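Trichothecene 15-O-acetyltransferase TRI3 (Fusarium sporotrichioides, PDB 3FP0) acetylates the 15-hydroxyl group of trichothecene intermediates in Fusarium sporotrichioides, a step in the biosynthesis of mycotoxins such as T-2 toxin. Local coordinates at residues A56-N61 against T177-F182; A317-L322 against S370-H375; P425-G430 against Q471-L476; L489-N494 against K505-I510. All coordinates share one frame; numbering follows the deposited sequence. Where two conformers were deposited one is given.

Contact 1 of 4, residues A56-N61 against T177-F182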
# COMPACT_ATOMS: atom_id res chain seq x y z
N ALA A 56 5.66 -1.10 -9.32
CA ALA A 56 6.60 -1.12 -10.45
C ALA A 56 7.37 -2.41 -10.29
O ALA A 56 7.99 -2.62 -9.26
CB ALA A 56 7.51 0.09 -10.42
N THR A 57 7.26 -3.31 -11.27
CA THR A 57 7.96 -4.56 -11.24
C THR A 57 8.86 -4.59 -12.48
O THR A 57 8.40 -4.41 -13.59
CB THR A 57 7.02 -5.82 -11.18
OG1 THR A 57 6.28 -5.95 -12.40
CG2 THR A 57 6.02 -5.69 -10.01
N SER A 58 10.15 -4.80 -12.29
CA SER A 58 11.05 -4.94 -13.42
C SER A 58 11.34 -6.41 -13.61
O SER A 58 11.72 -7.10 -12.67
CB SER A 58 12.32 -4.13 -13.16
OG SER A 58 13.18 -4.32 -14.26
N LEU A 59 11.12 -6.92 -14.82
CA LEU A 59 11.17 -8.36 -15.07
C LEU A 59 12.23 -8.66 -16.12
O LEU A 59 12.39 -7.90 -17.04
CB LEU A 59 9.84 -8.85 -15.59
CG LEU A 59 8.54 -8.54 -14.84
CD1 LEU A 59 7.41 -9.01 -15.71
CD2 LEU A 59 8.50 -9.29 -13.54
N ARG A 60 12.93 -9.78 -16.00
CA ARG A 60 13.93 -10.15 -17.01
C ARG A 60 13.46 -11.39 -17.80
O ARG A 60 12.99 -12.37 -17.21
CB ARG A 60 15.31 -10.37 -16.36
CG ARG A 60 16.45 -10.65 -17.34
CD ARG A 60 17.83 -10.51 -16.69
NE ARG A 60 17.99 -9.22 -16.00
CZ ARG A 60 18.35 -8.06 -16.55
NH1 ARG A 60 18.63 -7.96 -17.85
NH2 ARG A 60 18.44 -6.99 -15.79
N ASN A 61 13.63 -11.35 -19.13
CA ASN A 61 13.35 -12.49 -19.95
C ASN A 61 14.43 -13.59 -19.79
O ASN A 61 15.55 -13.46 -20.31
CB ASN A 61 13.15 -12.10 -21.42
CG ASN A 61 12.91 -13.33 -22.31
OD1 ASN A 61 12.73 -14.45 -21.82
ND2 ASN A 61 12.90 -13.12 -23.62
N THR A 177 14.81 -6.73 -20.41
CA THR A 177 13.84 -6.48 -19.36
C THR A 177 12.49 -6.06 -19.96
O THR A 177 12.43 -5.40 -21.00
CB THR A 177 14.35 -5.46 -18.33
OG1 THR A 177 14.32 -4.16 -18.89
CG2 THR A 177 15.78 -5.76 -17.87
N VAL A 178 11.44 -6.47 -19.27
CA VAL A 178 10.10 -5.96 -19.46
C VAL A 178 9.72 -5.30 -18.13
O VAL A 178 9.82 -5.94 -17.08
CB VAL A 178 9.10 -7.09 -19.76
CG1 VAL A 178 7.70 -6.54 -19.88
CG2 VAL A 178 9.50 -7.82 -21.05
N GLU A 179 9.30 -4.05 -18.19
CA GLU A 179 8.80 -3.31 -16.99
C GLU A 179 7.27 -3.40 -16.95
O GLU A 179 6.64 -3.29 -17.98
CB GLU A 179 9.15 -1.83 -17.09
CG GLU A 179 10.58 -1.51 -17.19
CD GLU A 179 11.24 -1.65 -15.82
OE1 GLU A 179 11.01 -0.81 -14.88
OE2 GLU A 179 11.97 -2.65 -15.70
N ILE A 180 6.68 -3.61 -15.76
CA ILE A 180 5.20 -3.53 -15.63
C ILE A 180 4.92 -2.49 -14.57
O ILE A 180 5.48 -2.56 -13.48
CB ILE A 180 4.54 -4.91 -15.27
CG1 ILE A 180 4.80 -5.93 -16.39
CG2 ILE A 180 3.00 -4.75 -15.07
CD1 ILE A 180 4.27 -7.39 -16.05
N LEU A 181 4.13 -1.47 -14.93
CA LEU A 181 3.58 -0.54 -13.93
C LEU A 181 2.14 -0.95 -13.65
O LEU A 181 1.30 -0.93 -14.56
CB LEU A 181 3.64 0.92 -14.38
CG LEU A 181 3.23 1.98 -13.33
CD1 LEU A 181 4.30 2.04 -12.19
CD2 LEU A 181 3.02 3.37 -13.97
N PHE A 182 1.88 -1.35 -12.42
CA PHE A 182 0.51 -1.56 -11.97
C PHE A 182 0.04 -0.26 -11.35
O PHE A 182 0.79 0.40 -10.61
CB PHE A 182 0.39 -2.74 -10.96
CG PHE A 182 0.89 -4.10 -11.47
CD1 PHE A 182 0.02 -5.02 -12.05
CD2 PHE A 182 2.23 -4.47 -11.32
CE1 PHE A 182 0.49 -6.27 -12.49
CE2 PHE A 182 2.71 -5.75 -11.76
CZ PHE A 182 1.84 -6.62 -12.34

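Contact 2 of 4, residues A317-L322 against S370-H375. Unlike the reference sequence in segment 370-375: T372 (reference Ala).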
# COMPACT_ATOMS: atom_id res chain seq x y z
N ALA A 317 16.74 10.17 13.13
CA ALA A 317 17.02 11.08 12.02
C ALA A 317 16.28 12.43 12.19
O ALA A 317 16.87 13.50 11.95
CB ALA A 317 16.64 10.42 10.68
N LEU A 318 15.02 12.38 12.60
CA LEU A 318 14.23 13.58 12.91
C LEU A 318 14.86 14.41 14.04
O LEU A 318 15.03 15.63 13.91
CB LEU A 318 12.79 13.19 13.27
CG LEU A 318 11.84 14.34 13.61
CD1 LEU A 318 11.43 15.10 12.39
CD2 LEU A 318 10.61 13.87 14.40
N LEU A 319 15.22 13.76 15.14
CA LEU A 319 15.86 14.45 16.27
C LEU A 319 17.22 15.07 15.90
O LEU A 319 17.52 16.16 16.35
CB LEU A 319 16.02 13.55 17.51
CG LEU A 319 14.76 12.93 18.16
CD1 LEU A 319 15.11 11.79 19.12
CD2 LEU A 319 13.94 14.00 18.86
N ASP A 320 17.98 14.39 15.05
CA ASP A 320 19.26 14.87 14.55
C ASP A 320 19.05 16.02 13.55
O ASP A 320 19.88 16.95 13.49
CB ASP A 320 20.07 13.70 13.95
CG ASP A 320 21.38 14.15 13.31
OD1 ASP A 320 22.33 14.38 14.05
OD2 ASP A 320 21.46 14.26 12.07
N HIS A 321 17.95 15.99 12.81
CA HIS A 321 17.61 17.05 11.86
C HIS A 321 17.29 18.38 12.58
O HIS A 321 17.78 19.43 12.20
CB HIS A 321 16.43 16.60 10.98
CG HIS A 321 15.83 17.69 10.15
ND1 HIS A 321 16.45 18.20 9.02
CD2 HIS A 321 14.67 18.38 10.28
CE1 HIS A 321 15.69 19.15 8.50
NE2 HIS A 321 14.60 19.28 9.24
N LEU A 322 16.44 18.30 13.60
CA LEU A 322 16.08 19.44 14.46
C LEU A 322 17.30 19.90 15.32
O LEU A 322 18.20 19.10 15.63
CB LEU A 322 14.86 19.08 15.34
CG LEU A 322 13.62 18.47 14.63
CD1 LEU A 322 12.48 18.14 15.59
CD2 LEU A 322 13.10 19.37 13.48
N SER A 370 17.27 11.75 25.75
CA SER A 370 18.15 10.65 26.12
C SER A 370 18.54 9.76 24.91
O SER A 370 19.50 9.00 24.99
CB SER A 370 17.53 9.80 27.25
OG SER A 370 16.47 9.00 26.74
N ILE A 371 17.78 9.87 23.82
CA ILE A 371 18.06 9.06 22.65
C ILE A 371 18.55 9.92 21.48
O ILE A 371 18.72 9.42 20.38
CB ILE A 371 16.83 8.19 22.22
CG1 ILE A 371 15.64 9.08 21.83
CG2 ILE A 371 16.46 7.18 23.33
CD1 ILE A 371 14.55 8.38 21.11
N THR A 372 18.76 11.22 21.73
CA THR A 372 19.29 12.12 20.71
C THR A 372 20.80 11.91 20.47
O THR A 372 21.64 12.24 21.33
CB THR A 372 18.98 13.56 21.07
OG1 THR A 372 17.57 13.72 21.16
CG2 THR A 372 19.52 14.52 20.03
N VAL A 373 21.13 11.34 19.30
CA VAL A 373 22.51 11.02 18.93
C VAL A 373 22.83 11.50 17.53
O VAL A 373 21.97 11.54 16.66
CB VAL A 373 22.82 9.51 18.92
CG1 VAL A 373 22.87 8.96 20.33
CG2 VAL A 373 21.79 8.74 18.01
N SER A 374 24.09 11.82 17.33
CA SER A 374 24.59 12.31 16.04
C SER A 374 25.15 11.10 15.29
O SER A 374 25.41 10.05 15.91
CB SER A 374 25.67 13.35 16.30
OG SER A 374 26.67 13.36 15.30
N HIS A 375 25.33 11.23 13.97
CA HIS A 375 26.00 10.16 13.22
C HIS A 375 27.48 10.09 13.60
O HIS A 375 28.16 9.08 13.37
CB HIS A 375 25.85 10.45 11.71
CG HIS A 375 24.45 10.24 11.21
ND1 HIS A 375 23.88 8.98 11.14
CD2 HIS A 375 23.49 11.11 10.81
CE1 HIS A 375 22.63 9.09 10.70
NE2 HIS A 375 22.37 10.37 10.48
O HOH W 1 24.75 13.66 12.75

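Contact 3 of 4, residues P425-G430 against Q471-L476. With FP0 ((3alpha)-15-hydroxy-12,13-epoxytrichothec-9-en-3-yl acetate), chain C.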
# COMPACT_ATOMS: atom_id res chain seq x y z
N PRO A 425 -9.25 19.49 4.99
CA PRO A 425 -8.57 18.61 4.00
C PRO A 425 -7.05 18.49 4.20
O PRO A 425 -6.50 17.39 4.01
CB PRO A 425 -8.91 19.28 2.66
CG PRO A 425 -10.23 19.92 2.92
CD PRO A 425 -10.07 20.51 4.32
N ILE A 426 -6.40 19.60 4.58
CA ILE A 426 -4.97 19.63 4.91
C ILE A 426 -4.80 19.83 6.40
O ILE A 426 -4.87 20.97 6.90
CB ILE A 426 -4.18 20.78 4.16
CG1 ILE A 426 -4.38 20.74 2.62
CG2 ILE A 426 -2.68 20.73 4.54
CD1 ILE A 426 -3.47 19.75 1.90
N PRO A 427 -4.54 18.74 7.13
CA PRO A 427 -4.64 18.91 8.56
C PRO A 427 -3.33 19.32 9.25
O PRO A 427 -3.34 19.42 10.49
CB PRO A 427 -5.10 17.54 9.02
CG PRO A 427 -4.38 16.61 8.07
CD PRO A 427 -4.19 17.35 6.77
N PHE A 428 -2.25 19.54 8.49
CA PHE A 428 -0.94 19.96 9.04
C PHE A 428 -0.67 21.44 8.69
O PHE A 428 -0.96 21.85 7.59
CB PHE A 428 0.20 19.13 8.43
CG PHE A 428 0.15 17.64 8.76
CD1 PHE A 428 0.67 17.17 9.96
CD2 PHE A 428 -0.39 16.72 7.85
CE1 PHE A 428 0.63 15.78 10.26
CE2 PHE A 428 -0.41 15.36 8.14
CZ PHE A 428 0.09 14.89 9.34
N GLU A 429 -0.08 22.20 9.62
CA GLU A 429 0.41 23.55 9.27
C GLU A 429 1.81 23.75 9.80
O GLU A 429 2.13 23.36 10.93
CB GLU A 429 -0.53 24.65 9.78
N GLY A 430 2.66 24.30 8.94
CA GLY A 430 4.02 24.62 9.29
C GLY A 430 4.98 23.44 9.29
O GLY A 430 5.99 23.48 8.62
N GLN A 471 1.62 11.08 -3.11
CA GLN A 471 1.49 11.97 -1.93
C GLN A 471 1.14 13.39 -2.33
O GLN A 471 1.92 14.04 -3.04
CB GLN A 471 2.76 12.00 -1.08
CG GLN A 471 2.67 13.02 0.08
CD GLN A 471 1.71 12.56 1.19
OE1 GLN A 471 0.50 12.68 1.05
NE2 GLN A 471 2.26 12.11 2.31
N SER A 472 -0.01 13.85 -1.87
CA SER A 472 -0.46 15.22 -2.11
C SER A 472 -0.75 15.95 -0.79
O SER A 472 -1.35 17.02 -0.79
CB SER A 472 -1.70 15.22 -3.01
OG SER A 472 -1.28 15.22 -4.37
N LEU A 473 -0.41 15.32 0.34
CA LEU A 473 -0.45 15.97 1.63
C LEU A 473 0.96 16.30 2.05
O LEU A 473 1.91 15.71 1.52
CB LEU A 473 -1.19 15.10 2.67
CG LEU A 473 -2.72 15.01 2.52
CD1 LEU A 473 -3.33 14.34 3.74
CD2 LEU A 473 -3.39 16.35 2.27
N PRO A 474 1.14 17.25 2.99
CA PRO A 474 2.51 17.76 3.19
C PRO A 474 3.34 17.06 4.25
O PRO A 474 4.16 17.70 4.91
CB PRO A 474 2.24 19.21 3.61
CG PRO A 474 0.97 19.05 4.49
CD PRO A 474 0.15 18.00 3.80
N TYR A 475 3.14 15.75 4.41
CA TYR A 475 3.97 14.96 5.32
C TYR A 475 4.83 13.93 4.56
O TYR A 475 4.49 13.47 3.47
CB TYR A 475 3.15 14.28 6.42
CG TYR A 475 2.18 13.18 5.96
CD1 TYR A 475 2.52 11.83 6.09
CD2 TYR A 475 0.92 13.52 5.42
CE1 TYR A 475 1.63 10.81 5.69
CE2 TYR A 475 0.02 12.52 5.00
CZ TYR A 475 0.38 11.16 5.16
OH TYR A 475 -0.51 10.18 4.77
N LEU A 476 5.95 13.57 5.17
CA LEU A 476 6.75 12.48 4.65
C LEU A 476 6.17 11.15 5.12
O LEU A 476 5.83 11.00 6.30
CB LEU A 476 8.22 12.62 5.05
CG LEU A 476 8.92 13.91 4.59
CD1 LEU A 476 10.39 13.81 4.95
CD2 LEU A 476 8.75 14.12 3.09
C2 FP0 C . -4.19 6.45 6.29
C6 FP0 C . -2.32 4.75 4.78
C5 FP0 C . -3.69 4.26 5.35
C4 FP0 C . -3.65 4.11 6.88
C3 FP0 C . -4.05 5.49 7.48
C11 FP0 C . -1.85 6.03 5.50
C10 FP0 C . -0.76 6.78 4.70
C9 FP0 C . -0.50 6.53 3.38
C8 FP0 C . -1.18 5.44 2.60
C12 FP0 C . -4.69 5.43 5.29
C13 FP0 C . -5.38 5.87 4.03
O4 FP0 C . -3.57 4.43 9.94
C17 FP0 C . -2.87 5.40 9.64
C18 FP0 C . -1.75 6.00 10.45
O3 FP0 C . -3.10 6.02 8.40
O2 FP0 C . -6.09 5.23 5.14
O1 FP0 C . -2.91 6.96 5.84
C14 FP0 C . -4.18 2.92 4.76
C7 FP0 C . -2.49 5.08 3.28
C15 FP0 C . -1.25 3.68 5.06
O12 FP0 C . -1.16 2.66 4.05
C16 FP0 C . 0.51 7.35 2.64

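Contact 4 of 4, residues L489-N494 against K505-I510. With GLC (alpha-D-glucopyranose), chain B.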
# COMPACT_ATOMS: atom_id res chain seq x y z
N LEU A 489 13.56 0.86 1.31
CA LEU A 489 12.87 2.01 1.91
C LEU A 489 12.57 3.05 0.83
O LEU A 489 13.42 3.34 0.01
CB LEU A 489 13.74 2.71 2.95
CG LEU A 489 13.96 2.12 4.33
CD1 LEU A 489 14.83 0.83 4.17
CD2 LEU A 489 14.66 3.11 5.25
N ASN A 490 11.37 3.61 0.84
CA ASN A 490 11.13 4.81 0.04
C ASN A 490 10.40 5.89 0.85
O ASN A 490 9.81 5.58 1.93
CB ASN A 490 10.47 4.46 -1.33
CG ASN A 490 9.01 4.03 -1.20
OD1 ASN A 490 8.22 4.69 -0.51
ND2 ASN A 490 8.63 2.96 -1.92
N ILE A 491 10.53 7.14 0.42
CA ILE A 491 9.80 8.23 1.04
C ILE A 491 8.98 8.91 -0.04
O ILE A 491 9.51 9.30 -1.08
CB ILE A 491 10.70 9.28 1.75
CG1 ILE A 491 11.65 8.62 2.75
CG2 ILE A 491 9.84 10.39 2.39
CD1 ILE A 491 12.40 9.60 3.71
N ILE A 492 7.66 8.97 0.17
CA ILE A 492 6.78 9.79 -0.67
C ILE A 492 6.60 11.19 -0.09
O ILE A 492 6.58 11.40 1.11
CB ILE A 492 5.42 9.08 -0.98
CG1 ILE A 492 4.51 9.02 0.28
CG2 ILE A 492 5.72 7.69 -1.64
CD1 ILE A 492 3.13 8.24 0.08
N TYR A 493 6.50 12.16 -0.98
CA TYR A 493 6.44 13.57 -0.58
C TYR A 493 5.85 14.29 -1.75
O TYR A 493 5.95 13.81 -2.90
CB TYR A 493 7.85 14.13 -0.18
CG TYR A 493 8.81 14.34 -1.31
CD1 TYR A 493 9.01 15.61 -1.88
CD2 TYR A 493 9.52 13.25 -1.86
CE1 TYR A 493 9.92 15.78 -2.95
CE2 TYR A 493 10.39 13.41 -2.89
CZ TYR A 493 10.60 14.67 -3.43
OH TYR A 493 11.48 14.79 -4.50
N ASN A 494 5.19 15.40 -1.47
CA ASN A 494 4.75 16.30 -2.53
C ASN A 494 5.79 17.40 -2.76
O ASN A 494 6.25 18.02 -1.79
CB ASN A 494 3.37 16.88 -2.21
CG ASN A 494 2.74 17.49 -3.41
OD1 ASN A 494 3.03 18.63 -3.71
ND2 ASN A 494 1.94 16.72 -4.14
N LYS A 505 18.35 13.60 1.77
CA LYS A 505 19.19 13.78 2.95
C LYS A 505 18.61 13.02 4.15
O LYS A 505 19.31 12.31 4.85
CB LYS A 505 19.33 15.28 3.24
CG LYS A 505 20.04 15.68 4.53
CD LYS A 505 20.44 17.16 4.43
N TYR A 506 17.30 13.16 4.34
CA TYR A 506 16.61 12.54 5.45
C TYR A 506 16.56 11.02 5.30
O TYR A 506 16.83 10.29 6.25
CB TYR A 506 15.20 13.13 5.57
CG TYR A 506 14.43 12.60 6.76
CD1 TYR A 506 14.91 12.77 8.06
CD2 TYR A 506 13.20 11.93 6.58
CE1 TYR A 506 14.20 12.31 9.16
CE2 TYR A 506 12.47 11.46 7.66
CZ TYR A 506 12.99 11.65 8.96
OH TYR A 506 12.30 11.20 10.06
N LEU A 507 16.24 10.52 4.11
CA LEU A 507 16.29 9.08 3.89
C LEU A 507 17.70 8.50 4.17
O LEU A 507 17.85 7.43 4.76
CB LEU A 507 15.87 8.74 2.45
CG LEU A 507 15.83 7.26 2.08
CD1 LEU A 507 15.06 6.34 3.11
CD2 LEU A 507 15.23 7.17 0.67
N GLN A 508 18.74 9.21 3.73
CA GLN A 508 20.13 8.77 3.93
C GLN A 508 20.47 8.70 5.41
O GLN A 508 21.16 7.75 5.88
CB GLN A 508 21.09 9.71 3.21
CG GLN A 508 21.08 9.57 1.69
CD GLN A 508 21.25 8.13 1.24
OE1 GLN A 508 20.27 7.39 1.05
NE2 GLN A 508 22.50 7.72 1.09
N SER A 509 20.00 9.70 6.15
CA SER A 509 20.20 9.72 7.61
C SER A 509 19.58 8.48 8.26
O SER A 509 20.25 7.80 9.06
CB SER A 509 19.62 11.00 8.21
OG SER A 509 19.83 11.06 9.62
N ILE A 510 18.31 8.19 7.92
CA ILE A 510 17.61 7.00 8.39
C ILE A 510 18.43 5.74 8.10
O ILE A 510 18.68 4.92 9.00
CB ILE A 510 16.19 6.84 7.75
CG1 ILE A 510 15.26 8.03 8.10
CG2 ILE A 510 15.52 5.51 8.16
CD1 ILE A 510 13.91 8.02 7.29
C1 GLC B . 21.83 3.54 -3.19
C2 GLC B . 21.78 3.59 -4.74
C3 GLC B . 21.07 4.82 -5.31
C4 GLC B . 19.95 5.22 -4.36
C5 GLC B . 20.68 5.75 -3.14
C6 GLC B . 19.72 6.37 -2.14
O2 GLC B . 23.08 3.49 -5.34
O3 GLC B . 20.57 4.49 -6.58
O4 GLC B . 19.03 6.13 -4.94
O5 GLC B . 21.49 4.76 -2.52
O6 GLC B . 19.88 7.75 -2.31

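Contact 1 of 4, residues A56-N61 against T177-F182
A56-N61 and T177-F182 are antiparallel neighbours in a mixed sheet, linked in the hydrogen-bonded pairs T57-I180 and L59-V178. T57 N reaches I180 O at 2.9 Å and is answered by I180 N on T57 O, both bonds almost straight (172° or more). The next pair is more bent: L59 N gives to V178 O at 2.8 Å with 147° at the hydrogen, and V178 N returns the bond to L59 O. On the face carrying S58, E179 and R60, the hydroxyl OG of S58 donates a short bond of 2.5 Å to E179 OE2, while OE1 accepts a hydrogen bond from the backbone N of A134, the first residue of helix 134-147. The guanidinium of R60 lies with one face against T177 CG2, 3.6 Å from NH1; NH1 bonds to the carbonyl of D175 and NE forms a salt bridge with E463 OE2. Strands 158-163 and 457-469 continue the six-stranded sheet beyond these two. The face carrying T57, L59, V178, I180 and F182 is mostly apolar, covered partly by helix 191-204. Here L59 CD1 meets I180 CD1 at 3.5 Å, and T57 OG1, set between backbone N and carbonyl carbon (chi1 67°), approaches the edge of the F182 ring, 3.6 Å from CE2. That hydroxyl is buried and has no polar partner in the model. I180 CG2 lies over one face of the F182 ring, toward its rim.

Contact 2 of 4, residues A317-L322 against S370-H375
The carboxylate of D320 and the imidazole of H375 meet nearly at a right angle, their planes 76° apart. OD2 comes obliquely to the ring, 4.0 Å from CD2, and lies 4.3 Å from H375 NE2, too far for a direct bond; that nitrogen is instead hydrogen-bonded to S509 OG in helix 500-516. The H375 ring also stacks with F513 of the same helix, so its rotation is fixed by one polar and one aromatic partner. The other carboxylate oxygen, D320 OD1, serves the backbone of the loop through water 1, which donates to OD1 at 2.8 Å and accepts from H375 N at the same distance. With CG anti to its backbone nitrogen (chi1 175°), D320 reaches outward from the helix, bringing OD1 to 3.7 Å from S374 CA. One residue earlier on the helix the contact becomes apolar: L319 CD1 lies 3.9 Å from I371 CG1 and 3.7 Å from T372 OG1. T372, where the reference sequence has alanine, has its hydroxyl bonded to the carbonyl of L368. The contact thus joins the C-terminal end of helix 306-321 to the loop between strand 358-365 and helix 379-401; I371 and V373 pack on A385 of that second helix, and A317, one turn before the end of the first, lies against helix 500-516.

Contact 3 of 4, residues P425-G430 against Q471-L476
F428 and Y475 meet across two loops that lead into adjacent parallel strands, 431-441 and 477-483, of a mixed sheet beside the trichothecene site. Their rings are oblique, centroids 5.5 Å apart and planes 42° from one another, with F428 CE2 reaching Y475 CD2 at 3.5 Å while Y475 CB sits over a face of the F428 ring. F428 is further held by Y263, edge-to-face. I426 and L473 run past each other in opposite directions, and their ends press together: I426 CD1 to L473 CD2 is 3.4 Å, tighter than usual for two carbons. Between these pairs the ring of P474 is a wedge, its CG lying 4.0 Å from both F428 CB and I426 CG2. The loop 471-476 is braced from within by Q471, whose OE1 accepts from L473 N, arriving from above the carbonyl plane, and whose NE2 stands over the centre of the Y475 ring. The side chain of H414, which binds the substrate 15-deacetylcalonectrin, is about 10 Å from that of Y475. With its CG between backbone N and carbonyl carbon (chi1 67°), Y475 extends toward the bound trichothecene; its hydroxyl is hydrogen-bonded to that of Y51, and Y475 OH lies 3.4 Å from ligand atom C10.

Contact 4 of 4, residues L489-N494 against K505-I510
Strand segment 489-494 and helix segment 505-510 run in roughly opposite directions, 151° between their axes, and approach to 9.3 Å, leaving one layer of side chains between the backbones. I491 and L507, whose CA atoms are nearest across the segments, slide past each other in opposite directions. The terminal methyl of I491 meets three helix residues: CD1 sits 3.8 Å from L507 CB and, from a direction oblique to the ring, 3.8 Å from Y506 CD2, with I510 CD1 a little farther at 4.2 Å. L507 in turn is directed at the strand; its CG is anti to the backbone nitrogen, and chi1 -178° and chi2 49° together bring CD1 to 3.9 Å from L489 CB and equally close to L489 CD2. L489 CD2 also touches I510 CG2 at 3.9 Å, so L489 and I491 each meet more than one helix residue. No hydrogen bond crosses; Y506 OH is hydrogen-bonded to the carbonyl of I314 in helix 306-321. On the sheet side, L489 and I491 are paired through their backbones with strand 277-283, while the intervening N490 points away from the helix. I492 touches the bound trichothecene. A helix laid over one face of a mixed sheet through a hydrophobic layer is the arrangement of an alpha/beta domain, consistent with membership of the CoA-dependent acyltransferase clan.

Overall arrangement
Along the chain the four contacts follow in series; none nests in or crosses another. Contact 1 closes the longest loop, 115 residues, in the six-stranded sheet. Contact 2 then closes 47 residues, contact 3 closes 40 and contact 4 only 10, a tight strand-to-helix return near the C terminus. Strand 457-469 belongs to the sheet of contact 1, and the chain leaves it for 471-476, so contact 3 lies where the chain passes to the five-stranded sheet of contact 4. Contacts 3 and 4 touch, with Q471 O bonded to N494 ND2. Contact 2 meets contact 4 from outside, A317 packing on Y506. Contact 1 stands apart, its centre 24 Å from that of contact 4.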